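Maleylacetate reductase (PDB 3HL0) catalyses the NADH-dependent reduction of maleylacetate to 3-oxoadipate, probably as a step in gamma-resorcylate catabolism. Local coordinates at residues 123-128 / 149-154; 119-124 / 220-225; 127-132 / 230-235; 38-43 / 91-96. One frame throughout, in Å; residues are numbered along the deposited sequence.

Contact 1: 123-128 / 149-154; sequences GSEVTP and EVVIYD. With CA (calcium ion), chain C; NAD (nicotinamide-adenine-dinucleotide), chain D.
E125, in a short 3-10 turn, faces V151 in strand 150-153 of the parallel sheet; their CA atoms, 6.7 Å apart, are the nearest pair across the contact. No backbone hydrogen bond links the segments; the contact runs through side chains and the carbonyl O of E125, which V151 CG2 touches. E125 places CG between its own backbone N and carbonyl carbon (chi1 63°), and the chain then bends at chi2. The methylene CG packs against V151 CG1 at 3.8 Å, the two side chains crossing at about a right angle. Beyond the bend the carboxylate meets Y153 at the edge of the ring, near its plane: Y153 OH donates to the anti lone pair of E125 OE2 over 2.7 Å, with the carboxylate turned 69° from the ring. V151 CG1 lies 3.5 Å above one face of that ring, offset toward the rim, while V151 CG2 touches V126 CG1 at 4.0 Å. P118 and V116 of strand 113-118 also pack on E125, and W226 of helix 215-234 meets the Y153 ring. Before the strand, E149 OE2 binds a calcium ion at 2.4 Å, whose other ligands are five waters. T127 OG1 donates to the nicotinamide carboxamide oxygen O7N of NAD over 2.7 Å. The contact thus fastens a cofactor-binding loop to the parallel sheet of the dinucleotide-binding domain of an iron-containing alcohol dehydrogenase family member.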
# COMPACT_ATOMS: atom_id res chain seq x y z
N GLY A 123 -12.31 -0.64 11.38
CA GLY A 123 -13.00 -0.66 12.68
C GLY A 123 -12.20 -0.19 13.89
O GLY A 123 -12.72 -0.21 15.00
N SER A 124 -10.94 0.22 13.68
CA SER A 124 -10.06 0.69 14.81
C SER A 124 -10.69 1.83 15.59
O SER A 124 -10.40 2.01 16.80
CB SER A 124 -8.75 1.19 14.21
OG SER A 124 -7.81 1.51 15.24
N GLU A 125 -11.51 2.63 14.90
CA GLU A 125 -12.15 3.81 15.51
C GLU A 125 -12.98 3.53 16.78
O GLU A 125 -13.24 4.48 17.57
CB GLU A 125 -12.99 4.56 14.49
CG GLU A 125 -14.15 3.70 13.97
CD GLU A 125 -13.81 2.85 12.73
OE1 GLU A 125 -12.63 2.62 12.39
OE2 GLU A 125 -14.79 2.38 12.10
N VAL A 126 -13.41 2.27 16.97
CA VAL A 126 -14.17 1.90 18.17
C VAL A 126 -13.51 0.79 18.97
O VAL A 126 -14.17 0.01 19.69
CB VAL A 126 -15.66 1.53 17.86
CG1 VAL A 126 -16.48 2.80 17.49
CG2 VAL A 126 -15.70 0.48 16.75
N THR A 127 -12.18 0.75 18.91
CA THR A 127 -11.45 -0.17 19.77
C THR A 127 -10.42 0.56 20.63
O THR A 127 -9.93 1.64 20.25
CB THR A 127 -10.67 -1.29 19.00
OG1 THR A 127 -9.38 -0.78 18.61
CG2 THR A 127 -11.44 -1.83 17.83
N PRO A 128 -10.07 -0.02 21.78
CA PRO A 128 -9.06 0.61 22.63
C PRO A 128 -7.64 0.05 22.34
O PRO A 128 -6.75 0.19 23.18
CB PRO A 128 -9.52 0.24 24.04
CG PRO A 128 -10.04 -1.17 23.85
CD PRO A 128 -10.75 -1.12 22.48
N GLU A 149 -12.89 9.28 21.42
CA GLU A 149 -14.07 9.93 22.00
C GLU A 149 -15.25 10.00 21.05
O GLU A 149 -16.39 9.84 21.49
CB GLU A 149 -13.73 11.35 22.43
CG GLU A 149 -13.01 11.44 23.76
CD GLU A 149 -11.55 10.97 23.72
OE1 GLU A 149 -10.93 10.87 22.64
OE2 GLU A 149 -11.02 10.66 24.81
N VAL A 150 -15.00 10.34 19.78
CA VAL A 150 -16.10 10.61 18.87
C VAL A 150 -15.77 9.96 17.52
O VAL A 150 -14.63 10.00 17.09
CB VAL A 150 -16.29 12.15 18.66
CG1 VAL A 150 -17.35 12.42 17.63
CG2 VAL A 150 -16.61 12.86 19.99
N VAL A 151 -16.76 9.34 16.88
CA VAL A 151 -16.53 8.82 15.53
C VAL A 151 -17.60 9.40 14.63
O VAL A 151 -18.78 9.43 15.02
CB VAL A 151 -16.69 7.28 15.53
CG1 VAL A 151 -16.46 6.73 14.13
CG2 VAL A 151 -15.75 6.64 16.52
N ILE A 152 -17.18 9.95 13.48
CA ILE A 152 -18.12 10.50 12.49
C ILE A 152 -18.06 9.59 11.27
O ILE A 152 -17.04 9.55 10.57
CB ILE A 152 -17.73 11.96 12.12
CG1 ILE A 152 -17.82 12.82 13.38
CG2 ILE A 152 -18.64 12.52 11.03
CD1 ILE A 152 -17.41 14.28 13.09
N TYR A 153 -19.14 8.88 11.02
CA TYR A 153 -19.22 7.99 9.87
C TYR A 153 -19.96 8.69 8.73
O TYR A 153 -21.19 8.94 8.81
CB TYR A 153 -19.99 6.72 10.21
CG TYR A 153 -19.21 5.69 11.00
CD1 TYR A 153 -18.13 5.02 10.41
CD2 TYR A 153 -19.58 5.36 12.30
CE1 TYR A 153 -17.41 4.03 11.14
CE2 TYR A 153 -18.90 4.42 13.01
CZ TYR A 153 -17.83 3.74 12.44
OH TYR A 153 -17.18 2.80 13.17
N ASP A 154 -19.21 8.97 7.66
CA ASP A 154 -19.77 9.67 6.51
C ASP A 154 -19.54 8.82 5.25
O ASP A 154 -18.43 8.83 4.71
CB ASP A 154 -19.10 11.03 6.36
CG ASP A 154 -19.65 11.84 5.18
OD1 ASP A 154 -20.41 11.31 4.35
OD2 ASP A 154 -19.38 13.07 5.15
CA CA C . -8.90 9.93 25.68
PA NAD D . -4.76 1.78 5.82
O1A NAD D . -5.27 2.72 6.85
O2A NAD D . -3.38 1.28 5.95
O5B NAD D . -5.11 2.38 4.38
C5B NAD D . -4.48 1.80 3.23
C4B NAD D . -4.40 2.88 2.16
O4B NAD D . -5.72 3.19 1.72
C3B NAD D . -3.77 4.18 2.70
O3B NAD D . -2.83 4.75 1.77
C2B NAD D . -4.99 5.07 2.87
O2B NAD D . -4.69 6.45 2.75
C1B NAD D . -5.91 4.59 1.74
N9A NAD D . -7.34 4.89 1.99
C8A NAD D . -8.07 4.58 3.13
N7A NAD D . -9.34 5.00 2.96
C5A NAD D . -9.46 5.60 1.73
C6A NAD D . -10.53 6.20 1.07
N6A NAD D . -11.82 6.07 1.45
N1A NAD D . -10.26 6.72 -0.19
C2A NAD D . -9.01 6.62 -0.76
N3A NAD D . -7.96 6.01 -0.12
C4A NAD D . -8.19 5.51 1.13
O3 NAD D . -5.65 0.41 5.80
PN NAD D . -6.60 -0.26 6.94
O1N NAD D . -6.77 -1.67 6.49
O2N NAD D . -7.75 0.63 7.06
O5D NAD D . -5.74 -0.26 8.29
C5D NAD D . -4.71 -1.21 8.53
C4D NAD D . -3.98 -0.76 9.80
O4D NAD D . -4.95 -0.62 10.83
C3D NAD D . -3.02 -1.85 10.26
O3D NAD D . -1.90 -1.20 10.89
C2D NAD D . -3.84 -2.62 11.27
O2D NAD D . -3.07 -3.36 12.22
C1D NAD D . -4.64 -1.50 11.91
N1N NAD D . -5.88 -1.95 12.54
C2N NAD D . -6.00 -1.71 13.87
C3N NAD D . -7.14 -2.12 14.52
C7N NAD D . -7.18 -1.78 15.95
O7N NAD D . -8.33 -2.10 16.56
N7N NAD D . -6.13 -1.21 16.58
C4N NAD D . -8.24 -2.74 13.83
C5N NAD D . -8.09 -2.98 12.46
C6N NAD D . -6.90 -2.58 11.83
O HOH W 1 -8.33 10.32 23.24
O HOH W 2 -9.71 7.85 25.43
O HOH W 3 -6.64 9.72 25.77
O HOH W 4 -8.30 9.91 27.98
O HOH W 5 -8.58 12.35 25.84

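Contact 2: 119-124 / 220-225; sequences TTYAGS and TALYGA. With NAD (nicotinamide-adenine-dinucleotide), chain D.
Y121 lays its ring obliquely along one side of helix 215-234, where A221 and A225, one turn apart, present their methyl groups to it. With CG anti to the carbonyl carbon (chi1 -55°), the ring starts beside A225 CB, which is 3.7 Å from Y121 CD1, whereas A221 CB lies 3.7 Å from Y121 CZ at the phenol end. The hydroxyl is hydrogen-bonded to R218, about one turn before A221 on the same helix. L222 CD1 makes a van der Waals contact with T120 O at 3.9 Å, and a water donates to both Y121 O and A225 O, bridging the backbones. On the side facing NAD, T120 OG1 accepts from A122 N in an ST turn and donates to the phosphate oxygen O2N over 2.7 Å; T119 O accepts a hydrogen bond from the adenine amino nitrogen N6A at 3.0 Å. Two alanine methyls of the helix against the tyrosine join an NAD-binding loop of the N-terminal domain to the helical C-terminal domain, at the cofactor cleft between the two domains of this family.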
# COMPACT_ATOMS: atom_id res chain seq x y z
N THR A 119 -12.49 5.90 6.92
CA THR A 119 -12.76 5.84 5.48
C THR A 119 -12.50 4.43 4.94
O THR A 119 -12.49 4.24 3.73
CB THR A 119 -11.94 6.89 4.70
OG1 THR A 119 -10.53 6.63 4.89
CG2 THR A 119 -12.26 8.34 5.22
N THR A 120 -12.24 3.47 5.83
CA THR A 120 -12.18 2.05 5.43
C THR A 120 -13.07 1.26 6.37
O THR A 120 -13.87 1.84 7.13
CB THR A 120 -10.75 1.43 5.46
OG1 THR A 120 -10.32 1.25 6.83
CG2 THR A 120 -9.73 2.31 4.70
N TYR A 121 -12.94 -0.07 6.34
CA TYR A 121 -13.78 -0.94 7.15
C TYR A 121 -13.02 -1.58 8.30
O TYR A 121 -13.50 -2.50 8.94
CB TYR A 121 -14.42 -2.01 6.26
CG TYR A 121 -15.21 -1.38 5.09
CD1 TYR A 121 -16.07 -0.28 5.29
CD2 TYR A 121 -15.07 -1.88 3.78
CE1 TYR A 121 -16.76 0.30 4.24
CE2 TYR A 121 -15.74 -1.31 2.71
CZ TYR A 121 -16.60 -0.22 2.95
OH TYR A 121 -17.26 0.32 1.87
N ALA A 122 -11.83 -1.07 8.59
CA ALA A 122 -10.95 -1.68 9.63
C ALA A 122 -11.57 -1.70 11.03
O ALA A 122 -11.32 -2.64 11.79
CB ALA A 122 -9.58 -0.91 9.68
N GLY A 123 -12.31 -0.64 11.38
CA GLY A 123 -13.00 -0.66 12.68
C GLY A 123 -12.20 -0.19 13.89
O GLY A 123 -12.72 -0.21 15.00
N SER A 124 -10.94 0.22 13.68
CA SER A 124 -10.06 0.69 14.81
C SER A 124 -10.69 1.83 15.59
O SER A 124 -10.40 2.01 16.80
CB SER A 124 -8.75 1.19 14.21
OG SER A 124 -7.81 1.51 15.24
N THR A 220 -24.42 0.86 3.92
CA THR A 220 -24.66 -0.43 4.54
C THR A 220 -23.30 -1.02 4.94
O THR A 220 -23.15 -1.55 6.05
CB THR A 220 -25.43 -1.34 3.60
OG1 THR A 220 -26.73 -0.72 3.38
CG2 THR A 220 -25.66 -2.70 4.22
N ALA A 221 -22.32 -0.95 4.04
CA ALA A 221 -21.01 -1.54 4.42
C ALA A 221 -20.35 -0.79 5.59
O ALA A 221 -19.71 -1.39 6.44
CB ALA A 221 -20.07 -1.53 3.24
N LEU A 222 -20.47 0.54 5.62
CA LEU A 222 -19.87 1.29 6.71
C LEU A 222 -20.57 0.99 8.07
O LEU A 222 -19.92 0.89 9.10
CB LEU A 222 -19.91 2.77 6.36
CG LEU A 222 -19.03 3.65 7.22
CD1 LEU A 222 -17.51 3.27 7.29
CD2 LEU A 222 -19.14 5.09 6.71
N TYR A 223 -21.90 0.89 8.03
CA TYR A 223 -22.66 0.48 9.19
C TYR A 223 -22.17 -0.90 9.67
O TYR A 223 -21.95 -1.09 10.87
CB TYR A 223 -24.11 0.42 8.78
CG TYR A 223 -25.05 -0.39 9.65
CD1 TYR A 223 -25.42 0.10 10.91
CD2 TYR A 223 -25.56 -1.59 9.21
CE1 TYR A 223 -26.30 -0.65 11.72
CE2 TYR A 223 -26.46 -2.34 9.98
CZ TYR A 223 -26.82 -1.84 11.24
OH TYR A 223 -27.71 -2.54 12.00
N GLY A 224 -22.00 -1.84 8.74
CA GLY A 224 -21.49 -3.16 9.13
C GLY A 224 -20.12 -3.03 9.76
O GLY A 224 -19.82 -3.69 10.78
N ALA A 225 -19.25 -2.19 9.19
CA ALA A 225 -17.90 -2.02 9.72
C ALA A 225 -17.88 -1.49 11.15
O ALA A 225 -17.09 -1.90 12.01
CB ALA A 225 -17.07 -1.11 8.76
PA NAD D . -4.76 1.78 5.82
O1A NAD D . -5.27 2.72 6.85
O2A NAD D . -3.38 1.28 5.95
O5B NAD D . -5.11 2.38 4.38
C5B NAD D . -4.48 1.80 3.23
C4B NAD D . -4.40 2.88 2.16
O4B NAD D . -5.72 3.19 1.72
C3B NAD D . -3.77 4.18 2.70
O3B NAD D . -2.83 4.75 1.77
C2B NAD D . -4.99 5.07 2.87
O2B NAD D . -4.69 6.45 2.75
C1B NAD D . -5.91 4.59 1.74
N9A NAD D . -7.34 4.89 1.99
C8A NAD D . -8.07 4.58 3.13
N7A NAD D . -9.34 5.00 2.96
C5A NAD D . -9.46 5.60 1.73
C6A NAD D . -10.53 6.20 1.07
N6A NAD D . -11.82 6.07 1.45
N1A NAD D . -10.26 6.72 -0.19
C2A NAD D . -9.01 6.62 -0.76
N3A NAD D . -7.96 6.01 -0.12
C4A NAD D . -8.19 5.51 1.13
O3 NAD D . -5.65 0.41 5.80
PN NAD D . -6.60 -0.26 6.94
O1N NAD D . -6.77 -1.67 6.49
O2N NAD D . -7.75 0.63 7.06
O5D NAD D . -5.74 -0.26 8.29
C5D NAD D . -4.71 -1.21 8.53
C4D NAD D . -3.98 -0.76 9.80
O4D NAD D . -4.95 -0.62 10.83
C3D NAD D . -3.02 -1.85 10.26
O3D NAD D . -1.90 -1.20 10.89
C2D NAD D . -3.84 -2.62 11.27
O2D NAD D . -3.07 -3.36 12.22
C1D NAD D . -4.64 -1.50 11.91
N1N NAD D . -5.88 -1.95 12.54
C2N NAD D . -6.00 -1.71 13.87
C3N NAD D . -7.14 -2.12 14.52
C7N NAD D . -7.18 -1.78 15.95
O7N NAD D . -8.33 -2.10 16.56
N7N NAD D . -6.13 -1.21 16.58
C4N NAD D . -8.24 -2.74 13.83
C5N NAD D . -8.09 -2.98 12.46
C6N NAD D . -6.90 -2.58 11.83
O HOH W 6 -14.62 -3.34 11.44

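Contact 3: 127-132 / 230-235; sequences TPILGQ and TVLGAV. With NAD (nicotinamide-adenine-dinucleotide), chain D.
T127 and L232 bury the most surface here, with G233 close behind. T127 CG2, anti to the carbonyl carbon, meets L232 CD2 at 3.7 Å, the two side chains crossing obliquely. In L232, CG stands anti to the backbone N (chi1 174°), which sets it against T127 CG2; CD2 separately lies 3.6 Å from the NAD atom O7N. G233 brings bare backbone against the loop, its CA 4.1 Å from T127 CA. P128 CD rests on G233 O at 3.8 Å. Here the last turn of helix 215-234, in the helical domain, lies beside the start of strand 129-134 of the two-stranded antiparallel hairpin, at the nicotinamide end of the cofactor cleft. T127 OG1 accepts from I129 N at 3.2 Å, closing an ST turn. I129 reaches over with CD1, 4.2 Å from L232 CG, while its carbonyl O accepts from the carboxamide nitrogen N7N of NAD at 2.9 Å. The same carbonyl is hydrogen-bonded to K104 NZ from helix 97-110, which also binds T127 O. R142 of strand 137-142 packs on both P128 and I129.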
# COMPACT_ATOMS: atom_id res chain seq x y z
N THR A 127 -12.18 0.75 18.91
CA THR A 127 -11.45 -0.17 19.77
C THR A 127 -10.42 0.56 20.63
O THR A 127 -9.93 1.64 20.25
CB THR A 127 -10.67 -1.29 19.00
OG1 THR A 127 -9.38 -0.78 18.61
CG2 THR A 127 -11.44 -1.83 17.83
N PRO A 128 -10.07 -0.02 21.78
CA PRO A 128 -9.06 0.61 22.63
C PRO A 128 -7.64 0.05 22.34
O PRO A 128 -6.75 0.19 23.18
CB PRO A 128 -9.52 0.24 24.04
CG PRO A 128 -10.04 -1.17 23.85
CD PRO A 128 -10.75 -1.12 22.48
N ILE A 129 -7.46 -0.56 21.16
CA ILE A 129 -6.21 -1.27 20.84
C ILE A 129 -5.30 -0.40 19.98
O ILE A 129 -5.77 0.26 19.05
CB ILE A 129 -6.55 -2.57 20.08
CG1 ILE A 129 -7.57 -3.42 20.87
CG2 ILE A 129 -5.32 -3.38 19.80
CD1 ILE A 129 -8.29 -4.49 19.97
N LEU A 130 -3.99 -0.40 20.28
CA LEU A 130 -3.03 0.34 19.46
C LEU A 130 -1.80 -0.53 19.15
O LEU A 130 -1.19 -1.05 20.07
CB LEU A 130 -2.60 1.63 20.19
CG LEU A 130 -1.41 2.37 19.57
CD1 LEU A 130 -1.72 2.91 18.15
CD2 LEU A 130 -0.94 3.50 20.52
N GLY A 131 -1.49 -0.69 17.86
CA GLY A 131 -0.25 -1.35 17.40
C GLY A 131 0.74 -0.29 16.94
O GLY A 131 0.36 0.70 16.31
N GLN A 132 2.02 -0.48 17.30
CA GLN A 132 3.06 0.46 16.91
C GLN A 132 4.29 -0.33 16.46
O GLN A 132 4.39 -1.52 16.73
CB GLN A 132 3.43 1.39 18.07
CG GLN A 132 2.23 2.15 18.64
CD GLN A 132 2.60 3.02 19.81
OE1 GLN A 132 3.04 4.17 19.64
NE2 GLN A 132 2.43 2.49 21.01
N THR A 230 -16.96 -2.65 16.75
CA THR A 230 -17.44 -2.53 18.13
C THR A 230 -17.19 -3.84 18.84
O THR A 230 -16.71 -3.85 19.98
CB THR A 230 -18.90 -2.13 18.17
OG1 THR A 230 -19.04 -0.83 17.54
CG2 THR A 230 -19.40 -2.04 19.62
N VAL A 231 -17.45 -4.95 18.17
CA VAL A 231 -17.21 -6.22 18.88
C VAL A 231 -15.73 -6.58 18.99
O VAL A 231 -15.33 -7.17 20.00
CB VAL A 231 -18.07 -7.38 18.33
CG1 VAL A 231 -19.56 -6.98 18.38
CG2 VAL A 231 -17.66 -7.76 16.87
N LEU A 232 -14.92 -6.14 18.02
CA LEU A 232 -13.43 -6.22 18.19
C LEU A 232 -13.01 -5.48 19.46
O LEU A 232 -12.08 -5.91 20.19
CB LEU A 232 -12.72 -5.59 16.98
CG LEU A 232 -11.19 -5.50 17.12
CD1 LEU A 232 -10.51 -6.87 17.32
CD2 LEU A 232 -10.62 -4.82 15.85
N GLY A 233 -13.68 -4.35 19.72
CA GLY A 233 -13.40 -3.55 20.90
C GLY A 233 -13.81 -4.21 22.20
O GLY A 233 -13.13 -3.98 23.20
N ALA A 234 -14.84 -5.06 22.16
CA ALA A 234 -15.60 -5.51 23.36
C ALA A 234 -15.15 -6.87 23.88
O ALA A 234 -15.09 -7.09 25.10
CB ALA A 234 -17.06 -5.61 23.05
N VAL A 235 -14.91 -7.82 22.97
CA VAL A 235 -14.66 -9.20 23.40
C VAL A 235 -13.32 -9.71 22.85
O VAL A 235 -12.69 -9.05 21.99
CB VAL A 235 -15.85 -10.15 23.05
CG1 VAL A 235 -17.15 -9.59 23.70
CG2 VAL A 235 -16.07 -10.29 21.51
PA NAD D . -4.76 1.78 5.82
O1A NAD D . -5.27 2.72 6.85
O2A NAD D . -3.38 1.28 5.95
O5B NAD D . -5.11 2.38 4.38
C5B NAD D . -4.48 1.80 3.23
C4B NAD D . -4.40 2.88 2.16
O4B NAD D . -5.72 3.19 1.72
C3B NAD D . -3.77 4.18 2.70
O3B NAD D . -2.83 4.75 1.77
C2B NAD D . -4.99 5.07 2.87
O2B NAD D . -4.69 6.45 2.75
C1B NAD D . -5.91 4.59 1.74
N9A NAD D . -7.34 4.89 1.99
C8A NAD D . -8.07 4.58 3.13
N7A NAD D . -9.34 5.00 2.96
C5A NAD D . -9.46 5.60 1.73
C6A NAD D . -10.53 6.20 1.07
N6A NAD D . -11.82 6.07 1.45
N1A NAD D . -10.26 6.72 -0.19
C2A NAD D . -9.01 6.62 -0.76
N3A NAD D . -7.96 6.01 -0.12
C4A NAD D . -8.19 5.51 1.13
O3 NAD D . -5.65 0.41 5.80
PN NAD D . -6.60 -0.26 6.94
O1N NAD D . -6.77 -1.67 6.49
O2N NAD D . -7.75 0.63 7.06
O5D NAD D . -5.74 -0.26 8.29
C5D NAD D . -4.71 -1.21 8.53
C4D NAD D . -3.98 -0.76 9.80
O4D NAD D . -4.95 -0.62 10.83
C3D NAD D . -3.02 -1.85 10.26
O3D NAD D . -1.90 -1.20 10.89
C2D NAD D . -3.84 -2.62 11.27
O2D NAD D . -3.07 -3.36 12.22
C1D NAD D . -4.64 -1.50 11.91
N1N NAD D . -5.88 -1.95 12.54
C2N NAD D . -6.00 -1.71 13.87
C3N NAD D . -7.14 -2.12 14.52
C7N NAD D . -7.18 -1.78 15.95
O7N NAD D . -8.33 -2.10 16.56
N7N NAD D . -6.13 -1.21 16.58
C4N NAD D . -8.24 -2.74 13.83
C5N NAD D . -8.09 -2.98 12.46
C6N NAD D . -6.90 -2.58 11.83

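Contact 4: 38-43 / 91-96; sequences LVLSTP and VVSLGG. With NAD (nicotinamide-adenine-dinucleotide), chain D.
L40 and V92 are bound through L40 N to V92 O at 2.8 Å, the middle rung of a parallel ladder. On either side of it along the strands, V92 N donates to L38 O at 2.9 Å and L94 N to L40 O at 3.0 Å. The N-H lines are nearly straight throughout, although V92 N stands above the plane of the L38 carbonyl, 37° out of it. The axes of the short strands 38-40 and 91-95 approach to 4.6 Å, with 19° between their directions. L40 CD1 lies over V91 CB at 3.8 Å and close to S93 OG, on the face covered by helix 97-110 through T99 and I106. On the other face V39 and V92 pack beneath helix 46-56, with A49 on V39 and L52 on V92. Past the last rung the strands part, and a water bridges the gap, accepting from T42 N and donating to L94 O. S41 OG donates to T42 O, and T42 OG1, set between its backbone N and carbonyl carbon (chi1 62°), donates to the adenosine ribose hydroxyl O2B at 2.7 Å. G96 C, at the N-cap of helix 97-110, lies 3.2 Å from NAD O1A. Backbone bonds between largely apolar faces hold the strands, and at their C-terminal ends T42 and G96 receive the dinucleotide, where the helix N-terminus would be expected to favour the pyrophosphate charge.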
# COMPACT_ATOMS: atom_id res chain seq x y z
N LEU A 38 -5.86 19.20 15.28
CA LEU A 38 -4.83 18.82 14.32
C LEU A 38 -5.41 17.71 13.43
O LEU A 38 -5.76 16.63 13.93
CB LEU A 38 -3.55 18.34 15.04
CG LEU A 38 -2.39 17.84 14.16
CD1 LEU A 38 -1.67 19.02 13.45
CD2 LEU A 38 -1.40 17.04 15.00
N VAL A 39 -5.56 18.00 12.13
CA VAL A 39 -6.17 17.01 11.22
C VAL A 39 -5.07 16.05 10.74
O VAL A 39 -3.99 16.50 10.34
CB VAL A 39 -6.84 17.71 10.00
CG1 VAL A 39 -7.56 16.66 9.11
CG2 VAL A 39 -7.84 18.75 10.46
N LEU A 40 -5.34 14.75 10.77
CA LEU A 40 -4.34 13.74 10.45
C LEU A 40 -4.73 12.96 9.18
O LEU A 40 -5.91 12.67 8.96
CB LEU A 40 -4.25 12.73 11.61
CG LEU A 40 -3.98 13.29 12.99
CD1 LEU A 40 -4.02 12.09 13.94
CD2 LEU A 40 -2.64 14.02 13.05
N SER A 41 -3.74 12.60 8.38
CA SER A 41 -3.94 11.69 7.23
C SER A 41 -2.64 11.04 6.81
O SER A 41 -1.57 11.40 7.29
CB SER A 41 -4.51 12.43 6.01
OG SER A 41 -3.52 13.24 5.41
N THR A 42 -2.76 10.07 5.92
CA THR A 42 -1.64 9.57 5.14
C THR A 42 -1.36 10.51 3.96
O THR A 42 -2.15 11.44 3.66
CB THR A 42 -1.97 8.19 4.55
OG1 THR A 42 -3.09 8.36 3.67
CG2 THR A 42 -2.25 7.16 5.60
N PRO A 43 -0.24 10.29 3.24
CA PRO A 43 -0.07 11.07 1.99
C PRO A 43 -1.16 10.81 0.95
O PRO A 43 -1.49 11.70 0.15
CB PRO A 43 1.29 10.58 1.48
CG PRO A 43 2.04 10.18 2.72
CD PRO A 43 1.00 9.61 3.66
N VAL A 91 -7.25 15.70 18.01
CA VAL A 91 -6.87 15.26 16.67
C VAL A 91 -8.12 14.86 15.94
O VAL A 91 -9.07 14.37 16.55
CB VAL A 91 -5.84 14.09 16.67
CG1 VAL A 91 -4.46 14.57 17.21
CG2 VAL A 91 -6.35 12.85 17.46
N VAL A 92 -8.13 15.11 14.63
CA VAL A 92 -9.22 14.66 13.77
C VAL A 92 -8.54 13.71 12.79
O VAL A 92 -7.77 14.14 11.97
CB VAL A 92 -9.90 15.84 13.04
CG1 VAL A 92 -10.89 15.29 12.03
CG2 VAL A 92 -10.64 16.79 14.05
N SER A 93 -8.83 12.43 12.93
CA SER A 93 -8.12 11.41 12.15
C SER A 93 -8.97 11.06 10.96
O SER A 93 -10.00 10.42 11.11
CB SER A 93 -7.93 10.16 12.99
OG SER A 93 -7.20 10.52 14.17
N LEU A 94 -8.54 11.45 9.76
CA LEU A 94 -9.34 11.23 8.54
C LEU A 94 -8.65 10.15 7.71
O LEU A 94 -7.58 10.41 7.11
CB LEU A 94 -9.43 12.54 7.76
CG LEU A 94 -10.14 12.43 6.41
CD1 LEU A 94 -11.60 12.11 6.55
CD2 LEU A 94 -9.94 13.78 5.69
N GLY A 95 -9.18 8.93 7.70
CA GLY A 95 -8.49 7.84 6.96
C GLY A 95 -8.84 6.49 7.50
O GLY A 95 -9.84 6.36 8.23
N GLY A 96 -8.03 5.49 7.14
CA GLY A 96 -8.26 4.13 7.58
C GLY A 96 -7.51 3.82 8.89
O GLY A 96 -7.15 4.75 9.63
PA NAD D . -4.76 1.78 5.82
O1A NAD D . -5.27 2.72 6.85
O2A NAD D . -3.38 1.28 5.95
O5B NAD D . -5.11 2.38 4.38
C5B NAD D . -4.48 1.80 3.23
C4B NAD D . -4.40 2.88 2.16
O4B NAD D . -5.72 3.19 1.72
C3B NAD D . -3.77 4.18 2.70
O3B NAD D . -2.83 4.75 1.77
C2B NAD D . -4.99 5.07 2.87
O2B NAD D . -4.69 6.45 2.75
C1B NAD D . -5.91 4.59 1.74
N9A NAD D . -7.34 4.89 1.99
C8A NAD D . -8.07 4.58 3.13
N7A NAD D . -9.34 5.00 2.96
C5A NAD D . -9.46 5.60 1.73
C6A NAD D . -10.53 6.20 1.07
N6A NAD D . -11.82 6.07 1.45
N1A NAD D . -10.26 6.72 -0.19
C2A NAD D . -9.01 6.62 -0.76
N3A NAD D . -7.96 6.01 -0.12
C4A NAD D . -8.19 5.51 1.13
O3 NAD D . -5.65 0.41 5.80
PN NAD D . -6.60 -0.26 6.94
O1N NAD D . -6.77 -1.67 6.49
O2N NAD D . -7.75 0.63 7.06
O5D NAD D . -5.74 -0.26 8.29
C5D NAD D . -4.71 -1.21 8.53
C4D NAD D . -3.98 -0.76 9.80
O4D NAD D . -4.95 -0.62 10.83
C3D NAD D . -3.02 -1.85 10.26
O3D NAD D . -1.90 -1.20 10.89
C2D NAD D . -3.84 -2.62 11.27
O2D NAD D . -3.07 -3.36 12.22
C1D NAD D . -4.64 -1.50 11.91
N1N NAD D . -5.88 -1.95 12.54
C2N NAD D . -6.00 -1.71 13.87
C3N NAD D . -7.14 -2.12 14.52
C7N NAD D . -7.18 -1.78 15.95
O7N NAD D . -8.33 -2.10 16.56
N7N NAD D . -6.13 -1.21 16.58
C4N NAD D . -8.24 -2.74 13.83
C5N NAD D . -8.09 -2.98 12.46
C6N NAD D . -6.90 -2.58 11.83
O HOH W 7 -5.59 9.15 5.86

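In the fold
Contacts 1, 2 and 4 are buried, whereas contact 3 is only partly so. Contact 4, lying farthest from the centre of the chain, is the one built on regular strand pairing; the others pack a loop, in contact 3 with the start of a strand, against a strand or helix, largely through side chains, and of these contact 1 alone carries a direct hydrogen bond across its segments. Contacts 1 and 4 reach the same parallel sheet without touching each other. Contacts 2 and 3 share helix 215-234 and are mainly apolar, tying it to the loop before strand 129-134 and to the start of that strand. L222 of contact 2 packs on Y153 of contact 1, and a probable hydrogen bond from T119 N to G95 O joins contacts 2 and 4.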